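Local coordinates for protein induced by osmotic stress (Scheffersomyces stipitis, PDB 5YWN) that probably reduces ketones, including haloketones, to alcohols asymmetrically with an NADP(H) cofactor, as a dihydroflavonol-4-reductase-like member of the NAD(P)-dependent epimerase/dehydratase family, at residues V193-P198 with I236-V241. The protein carries 1 engineered substitution. Sequence-based numbering, arbitrary orientation.
With NAP (NADP nicotinamide-adenine-dinucleotide phosphate), chain B.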
loop_
_atom_site.group_PDB
_atom_site.type_symbol
_atom_site.label_atom_id
_atom_site.label_comp_id
_atom_site.label_asym_id
_atom_site.label_seq_id
_atom_site.Cartn_x
_atom_site.Cartn_y
_atom_site.Cartn_z
ATOM N N VAL A 193 -4.257 6.230 -0.020
ATOM C CA VAL A 193 -3.545 7.396 0.447
ATOM C C VAL A 193 -2.417 6.993 1.413
ATOM O O VAL A 193 -2.031 5.870 1.426
ATOM C CB VAL A 193 -4.496 8.444 1.065
ATOM C CG1 VAL A 193 -5.531 8.850 0.064
ATOM C CG2 VAL A 193 -5.123 7.919 2.328
ATOM N N TYR A 194 -1.912 7.914 2.206
ATOM C CA TYR A 194 -0.877 7.568 3.164
ATOM C C TYR A 194 -1.364 6.467 4.119
ATOM O O TYR A 194 -2.410 6.547 4.678
ATOM C CB TYR A 194 -0.444 8.760 3.999
ATOM C CG TYR A 194 0.378 9.786 3.335
ATOM C CD1 TYR A 194 1.654 9.531 2.981
ATOM C CD2 TYR A 194 -0.119 11.012 3.074
ATOM C CE1 TYR A 194 2.429 10.450 2.383
ATOM C CE2 TYR A 194 0.644 11.970 2.453
ATOM C CZ TYR A 194 1.929 11.667 2.105
ATOM O OH TYR A 194 2.713 12.589 1.528
ATOM N N ILE A 195 -0.557 5.456 4.269
ATOM C CA ILE A 195 -0.912 4.330 5.081
ATOM C C ILE A 195 -0.227 4.337 6.462
ATOM O O ILE A 195 0.952 4.243 6.565
ATOM C CB ILE A 195 -0.625 3.002 4.366
ATOM C CG1 ILE A 195 -1.284 2.938 2.989
ATOM C CG2 ILE A 195 -1.020 1.842 5.237
ATOM C CD1 ILE A 195 -0.979 1.683 2.256
ATOM N N PHE A 196 -1.043 4.417 7.490
ATOM C CA PHE A 196 -0.612 4.384 8.867
ATOM C C PHE A 196 -1.150 3.124 9.583
ATOM O O PHE A 196 -2.062 2.523 9.159
ATOM C CB PHE A 196 -1.046 5.615 9.677
ATOM C CG PHE A 196 -0.620 6.934 9.126
ATOM C CD1 PHE A 196 0.478 7.076 8.331
ATOM C CD2 PHE A 196 -1.333 8.051 9.439
ATOM C CE1 PHE A 196 0.827 8.298 7.852
ATOM C CE2 PHE A 196 -0.974 9.272 8.973
ATOM C CZ PHE A 196 0.088 9.400 8.173
ATOM N N GLY A 197 -0.571 2.835 10.723
ATOM C CA GLY A 197 -0.942 1.714 11.516
ATOM C C GLY A 197 0.155 0.742 11.909
ATOM O O GLY A 197 1.225 0.783 11.413
ATOM N N PRO A 198 -0.129 -0.132 12.858
ATOM C CA PRO A 198 0.878 -1.064 13.353
ATOM C C PRO A 198 1.345 -2.058 12.321
ATOM O O PRO A 198 0.621 -2.318 11.436
ATOM C CB PRO A 198 0.146 -1.796 14.461
ATOM C CG PRO A 198 -1.265 -1.759 14.066
ATOM C CD PRO A 198 -1.453 -0.454 13.398
ATOM N N ILE A 236 -5.116 6.471 5.565
ATOM C CA ILE A 236 -5.863 5.259 5.691
ATOM C C ILE A 236 -5.103 4.235 6.515
ATOM O O ILE A 236 -3.946 4.098 6.365
ATOM C CB ILE A 236 -6.306 4.719 4.311
ATOM C CG1 ILE A 236 -7.207 3.510 4.440
ATOM C CG2 ILE A 236 -5.144 4.433 3.408
ATOM C CD1 ILE A 236 -8.599 3.770 4.893
ATOM N N ASP A 237 -5.803 3.551 7.384
ATOM C CA ASP A 237 -5.230 2.500 8.210
ATOM C C ASP A 237 -4.844 1.247 7.416
ATOM O O ASP A 237 -5.530 0.799 6.580
ATOM C CB ASP A 237 -6.089 2.141 9.409
ATOM C CG ASP A 237 -5.413 1.193 10.341
ATOM O OD1 ASP A 237 -5.280 0.038 10.021
ATOM O OD2 ASP A 237 -5.003 1.607 11.372
ATOM N N VAL A 238 -3.708 0.717 7.750
ATOM C CA VAL A 238 -3.136 -0.383 7.028
ATOM C C VAL A 238 -4.072 -1.600 7.053
ATOM O O VAL A 238 -4.180 -2.276 6.102
ATOM C CB VAL A 238 -1.707 -0.705 7.490
ATOM C CG1 VAL A 238 -1.702 -1.213 8.886
ATOM C CG2 VAL A 238 -1.059 -1.735 6.600
ATOM N N ARG A 239 -4.728 -1.818 8.161
ATOM C CA ARG A 239 -5.636 -2.891 8.318
ATOM C C ARG A 239 -6.869 -2.764 7.416
ATOM O O ARG A 239 -7.357 -3.715 6.927
ATOM C CB ARG A 239 -5.965 -3.135 9.757
ATOM C CG ARG A 239 -4.765 -3.470 10.599
ATOM C CD ARG A 239 -4.991 -3.169 12.052
ATOM N NE ARG A 239 -4.920 -1.764 12.353
ATOM C CZ ARG A 239 -5.029 -1.255 13.561
ATOM N NH1 ARG A 239 -5.205 -2.032 14.598
ATOM N NH2 ARG A 239 -4.966 0.010 13.731
ATOM N N ASP A 240 -7.327 -1.544 7.243
ATOM C CA ASP A 240 -8.331 -1.236 6.279
ATOM C C ASP A 240 -7.894 -1.473 4.809
ATOM O O ASP A 240 -8.627 -1.965 4.047
ATOM C CB ASP A 240 -8.873 0.150 6.502
ATOM C CG ASP A 240 -9.600 0.287 7.814
ATOM O OD1 ASP A 240 -10.296 -0.605 8.182
ATOM O OD2 ASP A 240 -9.463 1.287 8.452
ATOM N N VAL A 241 -6.660 -1.122 4.474
ATOM C CA VAL A 241 -6.141 -1.382 3.162
ATOM C C VAL A 241 -6.094 -2.877 2.873
ATOM O O VAL A 241 -6.502 -3.309 1.835
ATOM C CB VAL A 241 -4.795 -0.736 2.885
ATOM C CG1 VAL A 241 -4.400 -1.029 1.467
ATOM C CG2 VAL A 241 -4.880 0.746 3.067
HETATM P PA NAP B . 7.376 -0.811 1.303
HETATM O O1A NAP B . 7.040 -1.098 2.747
HETATM O O2A NAP B . 8.756 -0.322 0.933
HETATM O O5B NAP B . 7.061 -2.134 0.441
HETATM C C5B NAP B . 7.673 -2.330 -0.832
HETATM C C4B NAP B . 8.038 -3.799 -1.008
HETATM O O4B NAP B . 8.146 -4.114 -2.400
HETATM C C3B NAP B . 9.369 -4.127 -0.351
HETATM O O3B NAP B . 9.200 -5.106 0.679
HETATM C C2B NAP B . 10.269 -4.655 -1.451
HETATM O O2B NAP B . 10.698 -5.982 -1.159
HETATM C C1B NAP B . 9.442 -4.624 -2.728
HETATM N N9A NAP B . 10.094 -3.749 -3.735
HETATM C C8A NAP B . 10.271 -2.419 -3.622
HETATM N N7A NAP B . 10.901 -1.925 -4.720
HETATM C C5A NAP B . 11.135 -2.951 -5.557
HETATM C C6A NAP B . 11.762 -3.127 -6.887
HETATM N N6A NAP B . 12.281 -2.072 -7.562
HETATM N N1A NAP B . 11.800 -4.375 -7.404
HETATM C C2A NAP B . 11.290 -5.437 -6.751
HETATM N N3A NAP B . 10.709 -5.343 -5.541
HETATM C C4A NAP B . 10.601 -4.153 -4.903
HETATM O O3 NAP B . 6.298 0.243 0.736
HETATM P PN NAP B . 4.786 0.242 1.288
HETATM O O1N NAP B . 4.523 1.575 1.947
HETATM O O2N NAP B . 4.564 -1.037 2.060
HETATM O O5D NAP B . 3.917 0.170 -0.066
HETATM C C5D NAP B . 3.305 -1.054 -0.468
HETATM C C4D NAP B . 2.592 -0.863 -1.802
HETATM O O4D NAP B . 1.383 -0.120 -1.613
HETATM C C3D NAP B . 3.454 -0.103 -2.798
HETATM O O3D NAP B . 3.760 -0.922 -3.931
HETATM C C2D NAP B . 2.651 1.112 -3.216
HETATM O O2D NAP B . 2.438 1.118 -4.632
HETATM C C1D NAP B . 1.328 1.024 -2.472
HETATM N N1N NAP B . 1.107 2.244 -1.689
HETATM C C2N NAP B . 1.527 2.302 -0.419
HETATM C C3N NAP B . 1.329 3.450 0.341
HETATM C C7N NAP B . 1.802 3.506 1.763
HETATM O O7N NAP B . 1.849 4.583 2.335
HETATM N N7N NAP B . 2.159 2.374 2.367
HETATM C C4N NAP B . 0.689 4.541 -0.228
HETATM C C5N NAP B . 0.264 4.456 -1.545
HETATM C C6N NAP B . 0.487 3.285 -2.260
HETATM P P2B NAP B . 12.059 -6.239 -0.339
HETATM O O1X NAP B . 12.511 -7.604 -0.802
HETATM O O2X NAP B . 12.961 -5.106 -0.765
HETATM O O3X NAP B . 11.629 -6.182 1.107
#
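I195 meets V238 and the nicotinamide carboxamide of NADP through different branches. Its CG2, anti to the backbone N, presses tightly on V238 CB at 3.5 Å, the two side chains crossing at about a right angle. CG1 and CD1 lie against the carboxamide, CD1 being 3.2 Å from NAP N7N, while the I195 N-H bonds to NAP O7N at 3.2 Å. CD1 also reaches V241 CG2. Two residues earlier, V193 CG2 rests on I236 CG2, and V193 O lies 3.4 Å from NAP C4N, the hydride-carrying carbon of nicotinamide cofactors. Behind these contacts stands a two-stranded parallel sheet, 194-196 with 234-237, closing a beta-alpha-beta unit through helix 211-217 beside the larger Rossmann-type sheet. It illustrates how one strand can serve a cofactor along one backbone edge and hold a strand-helix junction along the other: Y194 O accepts from I236 N, F196 N donates to I236 O, and F196 O takes V238 N at 2.8 Å, tying the strand to the first turn of helix 238-250. D237 N-caps that helix: its OD1 receives both R239 N (2.7 Å) and R239 NE, and OD2 receives R239 NH2 (2.8 Å) in a side-on salt bridge. P198 CD covers one face of the guanidinium, offset toward its rim. Further out, helix 318-332 pairs D324 with R239 NH1 and S321 with D237 OD2.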